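Local coordinates for probable E3 ubiquitin-protein ligase HERC1 (Homo sapiens, PDB 4QT6) that probably acts as an E3 ubiquitin-protein ligase, the present fragment being its SPRY domain, a beta sandwich that in relatives serves protein recognition, at residues Y27-T32 and W62-F67; K47-N52 and P147-K152; Y78-G83 and S96-G101. All coordinates share one frame; numbering follows the deposited sequence.

Contact 1: Y27-T32 and W62-F67; sequences YGLAST and WPVHDF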
loop_
_atom_site.group_PDB
_atom_site.type_symbol
_atom_site.label_atom_id
_atom_site.label_comp_id
_atom_site.label_asym_id
_atom_site.label_seq_id
_atom_site.Cartn_x
_atom_site.Cartn_y
_atom_site.Cartn_z
ATOM N N TYR A 27 9.393 -0.120 -4.197
ATOM C CA TYR A 27 8.238 -0.799 -3.598
ATOM C C TYR A 27 8.697 -1.929 -2.699
ATOM O O TYR A 27 9.837 -2.392 -2.762
ATOM C CB TYR A 27 7.300 -1.364 -4.677
ATOM C CG TYR A 27 7.936 -2.444 -5.512
ATOM C CD1 TYR A 27 8.016 -3.747 -5.052
ATOM C CD2 TYR A 27 8.514 -2.151 -6.728
ATOM C CE1 TYR A 27 8.656 -4.725 -5.782
ATOM C CE2 TYR A 27 9.116 -3.123 -7.480
ATOM C CZ TYR A 27 9.205 -4.401 -7.003
ATOM O OH TYR A 27 9.812 -5.388 -7.748
ATOM N N GLY A 28 7.765 -2.386 -1.885
ATOM C CA GLY A 28 7.939 -3.627 -1.163
ATOM C C GLY A 28 6.606 -4.297 -0.876
ATOM O O GLY A 28 5.633 -3.636 -0.528
ATOM N N LEU A 29 6.606 -5.610 -1.039
ATOM C CA LEU A 29 5.469 -6.473 -0.740
ATOM C C LEU A 29 5.659 -7.263 0.540
ATOM O O LEU A 29 6.787 -7.603 0.927
ATOM C CB LEU A 29 5.219 -7.471 -1.876
ATOM C CG LEU A 29 4.453 -6.952 -3.106
ATOM C CD1 LEU A 29 5.112 -5.758 -3.792
ATOM C CD2 LEU A 29 4.295 -8.116 -4.072
ATOM N N ALA A 30 4.530 -7.616 1.142
ATOM C CA ALA A 30 4.519 -8.481 2.304
ATOM C C ALA A 30 4.949 -9.893 1.937
ATOM O O ALA A 30 4.885 -10.318 0.774
ATOM C CB ALA A 30 3.153 -8.495 2.939
ATOM N N SER A 31 5.313 -10.661 2.956
ATOM C CA SER A 31 5.728 -12.029 2.745
ATOM C C SER A 31 4.640 -12.950 2.216
ATOM O O SER A 31 4.871 -13.761 1.273
ATOM C CB SER A 31 6.277 -12.584 4.069
ATOM O OG SER A 31 7.413 -11.859 4.487
ATOM N N THR A 32 3.447 -12.825 2.784
ATOM C CA THR A 32 2.364 -13.775 2.532
ATOM C C THR A 32 1.261 -13.182 1.661
ATOM O O THR A 32 0.825 -12.059 1.874
ATOM C CB THR A 32 1.672 -14.175 3.862
ATOM O OG1 THR A 32 2.658 -14.501 4.852
ATOM C CG2 THR A 32 0.738 -15.374 3.659
ATOM N N TRP A 62 2.478 -10.355 -7.823
ATOM C CA TRP A 62 3.891 -10.685 -7.915
ATOM C C TRP A 62 4.075 -11.682 -9.061
ATOM O O TRP A 62 3.333 -12.661 -9.113
ATOM C CB TRP A 62 4.370 -11.297 -6.614
ATOM C CG TRP A 62 5.835 -11.585 -6.633
ATOM C CD1 TRP A 62 6.428 -12.808 -6.680
ATOM C CD2 TRP A 62 6.891 -10.621 -6.599
ATOM N NE1 TRP A 62 7.797 -12.665 -6.693
ATOM C CE2 TRP A 62 8.103 -11.333 -6.640
ATOM C CE3 TRP A 62 6.926 -9.233 -6.539
ATOM C CZ2 TRP A 62 9.335 -10.697 -6.624
ATOM C CZ3 TRP A 62 8.145 -8.603 -6.522
ATOM C CH2 TRP A 62 9.331 -9.334 -6.551
ATOM N N PRO A 63 5.036 -11.468 -9.974
ATOM C CA PRO A 63 6.002 -10.371 -9.996
ATOM C C PRO A 63 5.430 -9.008 -10.377
ATOM O O PRO A 63 4.323 -8.913 -10.886
ATOM C CB PRO A 63 7.000 -10.823 -11.082
ATOM C CG PRO A 63 6.183 -11.662 -11.988
ATOM C CD PRO A 63 5.261 -12.421 -11.077
ATOM N N VAL A 64 6.185 -7.966 -10.064
ATOM C CA VAL A 64 5.854 -6.595 -10.406
ATOM C C VAL A 64 6.572 -6.253 -11.711
ATOM O O VAL A 64 7.801 -6.408 -11.817
ATOM C CB VAL A 64 6.315 -5.639 -9.286
ATOM C CG1 VAL A 64 6.241 -4.176 -9.712
ATOM C CG2 VAL A 64 5.462 -5.875 -8.045
ATOM N N HIS A 65 5.809 -5.813 -12.706
ATOM C CA HIS A 65 6.390 -5.300 -13.958
ATOM C C HIS A 65 6.284 -3.788 -14.097
ATOM O O HIS A 65 7.119 -3.168 -14.759
ATOM C CB HIS A 65 5.706 -5.969 -15.145
ATOM C CG HIS A 65 5.920 -7.447 -15.193
ATOM N ND1 HIS A 65 4.895 -8.353 -15.051
ATOM C CD2 HIS A 65 7.050 -8.178 -15.327
ATOM C CE1 HIS A 65 5.379 -9.580 -15.108
ATOM N NE2 HIS A 65 6.685 -9.500 -15.279
ATOM N N ASP A 66 5.251 -3.199 -13.507
ATOM C CA ASP A 66 5.021 -1.775 -13.539
ATOM C C ASP A 66 4.662 -1.363 -12.126
ATOM O O ASP A 66 3.703 -1.901 -11.564
ATOM C CB ASP A 66 3.861 -1.468 -14.499
ATOM C CG ASP A 66 3.574 0.016 -14.637
ATOM O OD1 ASP A 66 4.170 0.842 -13.915
ATOM O OD2 ASP A 66 2.696 0.375 -15.456
ATOM N N PHE A 67 5.473 -0.493 -11.517
ATOM C CA PHE A 67 5.141 0.083 -10.215
ATOM C C PHE A 67 4.974 1.592 -10.224
ATOM O O PHE A 67 4.964 2.205 -9.185
ATOM C CB PHE A 67 6.132 -0.377 -9.113
ATOM C CG PHE A 67 7.558 0.120 -9.268
ATOM C CD1 PHE A 67 8.481 -0.602 -9.990
ATOM C CD2 PHE A 67 7.990 1.228 -8.564
ATOM C CE1 PHE A 67 9.808 -0.172 -10.082
ATOM C CE2 PHE A 67 9.303 1.670 -8.652
ATOM C CZ PHE A 67 10.211 0.965 -9.408
#
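Tyr27 and Leu29 of strand 26-30 meet the loop Trp62-Phe67 on the outer side of one sheet of the SPRY beta sandwich. The contact is made by side chains, with no hydrogen bond between the two segments.

The aromatic pair is Tyr27 and Phe67. It is T-shaped: the edge of the tyrosine ring points at the face of the phenylalanine ring, with centroids 5.0 Å apart and planes at 64°. Tyr27 CD2 is the leading atom, 3.5 Å from Phe67 CG and toward the rim of that ring. Both first torsions place CG between the backbone N and the carbonyl carbon (64° in Tyr27, 66° in Phe67), and the two side chains cross at about a right angle.

A CH-pi contact comes from Val64. Val64 CG1 sits over one face of the Tyr27 ring, 4.2 Å from its centroid, and the two side chains meet tip to tip.

Met75 of strand 75-79 also touches Tyr27, Val64 and Phe67.

The remaining contacts are van der Waals and bring in Trp62 and Leu29. Leu29 CD1 is 4.3 Å from Val64 CG2, while Leu29 CD2 lies 3.8 Å from Trp62 CE3. At the edge of the indole, near its plane, Tyr27 OH is 3.8 Å from Trp62 CZ3.

Contact 2: K47-N52 and P147-K152; sequences KENRGN and PGEKVK. With ARF (formamide), chain B; ARF (formamide), chain G.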
loop_
_atom_site.group_PDB
_atom_site.type_symbol
_atom_site.label_atom_id
_atom_site.label_comp_id
_atom_site.label_asym_id
_atom_site.label_seq_id
_atom_site.Cartn_x
_atom_site.Cartn_y
_atom_site.Cartn_z
ATOM N N LYS A 47 7.283 7.329 9.127
ATOM C CA LYS A 47 8.066 8.495 8.747
ATOM C C LYS A 47 7.628 8.952 7.360
ATOM O O LYS A 47 7.605 8.168 6.402
ATOM C CB LYS A 47 9.562 8.161 8.772
ATOM C CG LYS A 47 10.496 9.312 8.400
ATOM C CD LYS A 47 10.374 10.475 9.364
ATOM C CE LYS A 47 11.194 11.689 8.916
ATOM N NZ LYS A 47 10.660 12.368 7.692
ATOM N N GLU A 48 7.275 10.234 7.269
ATOM C CA GLU A 48 6.968 10.873 6.007
ATOM C C GLU A 48 7.342 12.360 6.078
ATOM O O GLU A 48 7.711 12.854 7.142
ATOM C CB GLU A 48 5.475 10.703 5.658
ATOM C CG GLU A 48 5.217 9.708 4.517
ATOM C CD GLU A 48 5.624 10.249 3.156
ATOM O OE1 GLU A 48 5.357 9.583 2.125
ATOM O OE2 GLU A 48 6.224 11.360 3.096
ATOM N N ASN A 49 7.259 13.023 4.931
ATOM C CA ASN A 49 7.351 14.497 4.832
ATOM C C ASN A 49 5.949 15.059 4.791
ATOM O O ASN A 49 5.275 14.984 3.767
ATOM C CB ASN A 49 8.132 14.885 3.586
ATOM C CG ASN A 49 9.521 14.308 3.585
ATOM O OD1 ASN A 49 9.857 13.432 2.779
ATOM N ND2 ASN A 49 10.335 14.764 4.521
ATOM N N ARG A 50 5.492 15.576 5.927
ATOM C CA ARG A 50 4.131 16.075 6.048
ATOM C C ARG A 50 3.884 17.164 5.011
ATOM O O ARG A 50 4.710 18.072 4.836
ATOM C CB ARG A 50 3.871 16.623 7.447
ATOM C CG ARG A 50 3.813 15.560 8.535
ATOM C CD ARG A 50 4.023 16.184 9.907
ATOM N NE ARG A 50 4.374 15.207 10.936
ATOM C CZ ARG A 50 3.515 14.392 11.553
ATOM N NH1 ARG A 50 2.216 14.386 11.243
ATOM N NH2 ARG A 50 3.964 13.564 12.491
ATOM N N GLY A 51 2.767 17.047 4.304
ATOM C CA GLY A 51 2.425 17.994 3.236
ATOM C C GLY A 51 3.153 17.816 1.915
ATOM O O GLY A 51 2.941 18.589 0.990
ATOM N N ASN A 52 4.029 16.821 1.805
ATOM C CA ASN A 52 4.707 16.547 0.545
ATOM C C ASN A 52 5.058 15.068 0.499
ATOM O O ASN A 52 6.199 14.685 0.255
ATOM C CB ASN A 52 5.963 17.408 0.414
ATOM C CG ASN A 52 6.594 17.329 -0.962
ATOM O OD1 ASN A 52 5.913 17.179 -1.987
ATOM N ND2 ASN A 52 7.908 17.433 -0.994
ATOM N N PRO A 147 15.558 8.789 -0.509
ATOM C CA PRO A 147 15.236 7.831 0.542
ATOM C C PRO A 147 14.559 8.439 1.770
ATOM O O PRO A 147 14.560 9.663 1.959
ATOM C CB PRO A 147 16.594 7.274 0.948
ATOM C CG PRO A 147 17.593 8.280 0.492
ATOM C CD PRO A 147 17.011 8.943 -0.701
ATOM N N GLY A 148 14.000 7.573 2.610
ATOM C CA GLY A 148 13.690 7.946 3.989
ATOM C C GLY A 148 12.343 7.630 4.581
ATOM O O GLY A 148 12.203 7.552 5.814
ATOM N N GLU A 149 11.329 7.511 3.736
ATOM C CA GLU A 149 9.990 7.244 4.243
ATOM C C GLU A 149 9.989 5.865 4.873
ATOM O O GLU A 149 10.762 5.012 4.460
ATOM C CB GLU A 149 8.941 7.259 3.140
ATOM C CG GLU A 149 8.739 8.573 2.397
ATOM C CD GLU A 149 9.645 8.725 1.199
ATOM O OE1 GLU A 149 10.565 7.914 1.011
ATOM O OE2 GLU A 149 9.438 9.678 0.433
ATOM N N LYS A 150 9.112 5.654 5.852
ATOM C CA LYS A 150 8.990 4.358 6.529
ATOM C C LYS A 150 7.537 4.008 6.804
ATOM O O LYS A 150 6.775 4.844 7.295
ATOM C CB LYS A 150 9.757 4.339 7.863
ATOM C CG LYS A 150 11.249 4.542 7.748
ATOM C CD LYS A 150 11.890 4.323 9.108
ATOM C CE LYS A 150 13.371 4.689 9.061
ATOM N NZ LYS A 150 14.185 4.027 10.112
ATOM N N VAL A 151 7.151 2.780 6.475
ATOM C CA VAL A 151 5.780 2.289 6.716
ATOM C C VAL A 151 5.845 0.957 7.441
ATOM O O VAL A 151 6.590 0.054 7.035
ATOM C CB VAL A 151 5.009 2.119 5.378
ATOM C CG1 VAL A 151 3.585 1.600 5.594
ATOM C CG2 VAL A 151 4.973 3.436 4.614
ATOM N N LYS A 152 5.031 0.816 8.480
ATOM C CA LYS A 152 4.915 -0.413 9.229
ATOM C C LYS A 152 3.668 -1.187 8.807
ATOM O O LYS A 152 2.591 -0.597 8.671
ATOM C CB LYS A 152 4.831 -0.087 10.722
ATOM C CG LYS A 152 4.713 -1.294 11.630
ATOM C CD LYS A 152 4.829 -0.912 13.092
ATOM C CE LYS A 152 4.649 -2.132 13.973
ATOM N NZ LYS A 152 5.032 -1.903 15.393
HETATM N N ARF B . 3.907 15.119 -2.728
HETATM C C ARF B . 3.157 14.973 -3.818
HETATM O O ARF B . 2.786 13.867 -4.180
HETATM N N ARF G . 8.057 13.377 -1.492
HETATM C C ARF G . 7.333 13.511 -2.611
HETATM O O ARF G . 7.821 13.227 -3.697
HETATM O O HOH W 1 8.163 11.987 1.042
HETATM O O HOH W 2 12.267 11.388 3.376
#
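Glu48 and Glu149 meet through two torsions. Chi1 of -63° sets Glu149 CG anti to the carbonyl carbon, beside the backbone N, and chi2 of -73° bends Glu48 at CD. Glu149 CG lies 3.5 Å from Glu48 OE1. The two side chains cross at an angle, with carboxylate planes 72° apart.

The site is the end of an antiparallel strand pair in the SPRY beta sandwich, where strand 38-47 runs beside strand 150-154. Lys47 and Lys150 form a hydrogen-bonded pair. Lys47 N binds Lys150 O, and Lys150 N binds Lys47 O at 3.0 Å. Their side chains leave on the same face of the sheet, with CB atoms 3.9 Å apart. The ends then part: Lys47 NZ turns back to Glu48 O, above the carbonyl plane, and Lys150 NZ forms a salt bridge with Glu13.

Beyond the pair the chain leaves the sheet through a type II turn from Asn49 to Asn52. Gly51 takes positive phi there. The turn ends at Asn52, whose O and OD1 each accept a formamide N. Glu48 OE2 accepts Asn49 N at 2.7 Å through its anti lone pair, tying the acid to the start of the turn. Glu48 OE1 is hydrogen-bonded to Thr55 OG1 and Gly54 N.

The like charges Glu48 OE1 and Glu149 OE2 are 4.4 Å apart, which may raise the proton affinity of either acid. Glu149 OE2 is hydrogen-bonded to Ser144 OG and its OE1 to His20 ND1, which may offset this. A water lies 2.7 Å from Glu149 OE2 and 2.8 Å from Asn49 OD1 and bridges the segments.

Contact 3: Y78-G83 and S96-G101; sequences YRAYSG and SSFTQG. With ARF (formamide), chain B; ARF (formamide), chain C.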
loop_
_atom_site.group_PDB
_atom_site.type_symbol
_atom_site.label_atom_id
_atom_site.label_comp_id
_atom_site.label_asym_id
_atom_site.label_seq_id
_atom_site.Cartn_x
_atom_site.Cartn_y
_atom_site.Cartn_z
ATOM N N TYR A 78 -3.288 3.595 -3.002
ATOM C CA TYR A 78 -3.943 4.685 -2.289
ATOM C C TYR A 78 -2.827 5.640 -1.846
ATOM O O TYR A 78 -1.884 5.272 -1.125
ATOM C CB TYR A 78 -4.774 4.087 -1.128
ATOM C CG TYR A 78 -5.440 4.991 -0.127
ATOM C CD1 TYR A 78 -5.924 6.240 -0.492
ATOM C CD2 TYR A 78 -5.697 4.542 1.176
ATOM C CE1 TYR A 78 -6.547 7.056 0.447
ATOM C CE2 TYR A 78 -6.332 5.345 2.109
ATOM C CZ TYR A 78 -6.772 6.599 1.731
ATOM O OH TYR A 78 -7.396 7.393 2.683
ATOM N N ARG A 79 -2.922 6.874 -2.335
ATOM C CA ARG A 79 -1.836 7.859 -2.243
ATOM C C ARG A 79 -1.972 8.794 -1.034
ATOM O O ARG A 79 -3.014 9.463 -0.855
ATOM C CB ARG A 79 -1.816 8.657 -3.553
ATOM C CG ARG A 79 -0.759 9.729 -3.673
ATOM C CD ARG A 79 -0.826 10.339 -5.066
ATOM N NE ARG A 79 -0.020 11.547 -5.203
ATOM C CZ ARG A 79 -0.245 12.511 -6.100
ATOM N NH1 ARG A 79 -1.274 12.424 -6.954
ATOM N NH2 ARG A 79 0.558 13.569 -6.133
ATOM N N ALA A 80 -0.910 8.860 -0.215
ATOM C CA ALA A 80 -0.927 9.611 1.021
ATOM C C ALA A 80 -1.208 11.093 0.776
ATOM O O ALA A 80 -2.056 11.690 1.438
ATOM C CB ALA A 80 0.394 9.444 1.744
ATOM N N TYR A 81 -0.496 11.658 -0.186
ATOM C CA TYR A 81 -0.464 13.114 -0.370
ATOM C C TYR A 81 -1.839 13.713 -0.660
ATOM O O TYR A 81 -2.163 14.770 -0.136
ATOM C CB TYR A 81 0.496 13.471 -1.499
ATOM C CG TYR A 81 0.443 14.930 -1.888
ATOM C CD1 TYR A 81 0.986 15.890 -1.063
ATOM C CD2 TYR A 81 -0.193 15.339 -3.047
ATOM C CE1 TYR A 81 0.924 17.233 -1.392
ATOM C CE2 TYR A 81 -0.259 16.687 -3.393
ATOM C CZ TYR A 81 0.315 17.622 -2.557
ATOM O OH TYR A 81 0.268 18.976 -2.870
ATOM N N SER A 82 -2.610 13.031 -1.496
ATOM C CA SER A 82 -3.879 13.526 -2.026
ATOM C C SER A 82 -5.114 12.684 -1.708
ATOM O O SER A 82 -6.250 13.106 -1.973
ATOM C CB SER A 82 -3.744 13.590 -3.540
ATOM O OG SER A 82 -3.431 12.305 -4.077
ATOM N N GLY A 83 -4.924 11.461 -1.213
ATOM C CA GLY A 83 -6.044 10.545 -1.081
ATOM C C GLY A 83 -6.516 9.889 -2.380
ATOM O O GLY A 83 -7.484 9.125 -2.350
ATOM N N SER A 96 -9.557 10.106 1.874
ATOM C CA SER A 96 -8.819 11.060 2.682
ATOM C C SER A 96 -7.325 10.960 2.400
ATOM O O SER A 96 -6.809 9.881 2.129
ATOM C CB SER A 96 -9.060 10.827 4.175
ATOM O OG SER A 96 -10.440 10.991 4.504
ATOM N N SER A 97 -6.641 12.092 2.467
ATOM C CA SER A 97 -5.188 12.094 2.490
ATOM C C SER A 97 -4.724 11.503 3.821
ATOM O O SER A 97 -5.499 11.401 4.769
ATOM C CB SER A 97 -4.640 13.516 2.321
ATOM O OG SER A 97 -5.042 14.341 3.397
ATOM N N PHE A 98 -3.469 11.079 3.881
ATOM C CA PHE A 98 -2.918 10.593 5.134
ATOM C C PHE A 98 -1.428 10.871 5.189
ATOM O O PHE A 98 -0.812 11.218 4.173
ATOM C CB PHE A 98 -3.250 9.107 5.364
ATOM C CG PHE A 98 -2.795 8.185 4.254
ATOM C CD1 PHE A 98 -3.601 7.958 3.151
ATOM C CD2 PHE A 98 -1.582 7.520 4.325
ATOM C CE1 PHE A 98 -3.211 7.101 2.135
ATOM C CE2 PHE A 98 -1.185 6.659 3.309
ATOM C CZ PHE A 98 -1.988 6.453 2.210
ATOM N N THR A 99 -0.854 10.749 6.379
ATOM C CA THR A 99 0.535 11.146 6.595
ATOM C C THR A 99 1.126 10.430 7.793
ATOM O O THR A 99 0.511 9.491 8.368
ATOM C CB THR A 99 0.645 12.692 6.754
ATOM O OG1 THR A 99 2.018 13.108 6.645
ATOM C CG2 THR A 99 0.043 13.151 8.047
ATOM N N GLN A 100 2.335 10.857 8.164
ATOM C CA GLN A 100 3.030 10.309 9.319
ATOM C C GLN A 100 2.118 10.243 10.529
ATOM O O GLN A 100 1.431 11.218 10.853
ATOM C CB GLN A 100 4.237 11.190 9.634
ATOM C CG GLN A 100 5.128 10.623 10.713
ATOM C CD GLN A 100 6.452 11.352 10.829
ATOM O OE1 GLN A 100 7.151 11.569 9.839
ATOM N NE2 GLN A 100 6.826 11.702 12.064
ATOM N N GLY A 101 2.104 9.101 11.205
ATOM C CA GLY A 101 1.320 8.901 12.406
ATOM C C GLY A 101 -0.092 8.391 12.194
ATOM O O GLY A 101 -0.778 8.057 13.174
HETATM N N ARF B . 3.907 15.119 -2.728
HETATM C C ARF B . 3.157 14.973 -3.818
HETATM O O ARF B . 2.786 13.867 -4.180
HETATM N N ARF C . -9.925 6.324 3.608
HETATM C C ARF C . -11.085 6.972 3.775
HETATM O O ARF C . -11.166 8.154 3.464
#
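Tyr78 and Phe98 form the aromatic part of this contact, between the end of strand 75-79 and the loop Ser96-Gly101 of the SPRY domain. The pair is edge-to-face, with centroids 4.7 Å apart and planes at 57°. Phe98 supplies the edge. Phe98 CE1 stands over the centre of the Tyr78 ring, 3.6 Å from Tyr78 CE2.

The face of Phe98 is used as well. Ala80 CA lies over its centre in a CH-pi contact, 3.5 Å from the Phe98 centroid and 11° off the ring normal. Ala80 CB packs on Phe98 CE2. Phe98 CG sits between the backbone N and the carbonyl carbon (chi1 56°). The ring has Ala80 over its face, and its edge is turned to Tyr78.

Two hydrogen bonds join the segments. Phe98 N donates to Ala80 O at 2.9 Å, in the carbonyl plane and on a lone pair. Tyr78 OH donates to Ser96 O at 2.6 Å. The phenol oxygen also accepts a formamide N, and that formamide's O takes the N-H of Ser96, so one small amide bridges both segments.

Close backbone packing accompanies these bonds. Gly83, at positive phi, brings its CA to 3.4 Å from Ser96 O, where a side chain would clash with Ser96.

A second formamide lies over the Tyr81 ring, its C 3.3 Å from Tyr81 CG. Its O accepts Arg79 NH2, while the other guanidinium nitrogens bind Tyr86 and Tyr143.

Between the two sheets, Phe98 touches Ile45 of strand 38-47 and Ile104 of strand 103-109. Tyr78 also reaches Ile104, stacks with Phe117 of strand 114-119, and packs on Leu85 of the edge strand 84-86.

Overall arrangement
From the N terminus, strand 26-30 opens contact 1, which closes a loop when the chain reaches 62-67. Residues 47-52 lie within that loop and open contact 2, so contacts 1 and 2 cross. Contact 3 follows contact 1 in series. Its segments, 78-83 and 96-101, are nested inside the long loop that contact 2 closes at 147-152. Contacts 1 and 3 reach the same sheet on opposite sides of the chain's centre, about 20 Å apart between centres. Contact 2 ties strands of the other sheet. Contacts 2 and 3 touch: Gln100 OE1 probably accepts Glu48 N, and one formamide contacts both.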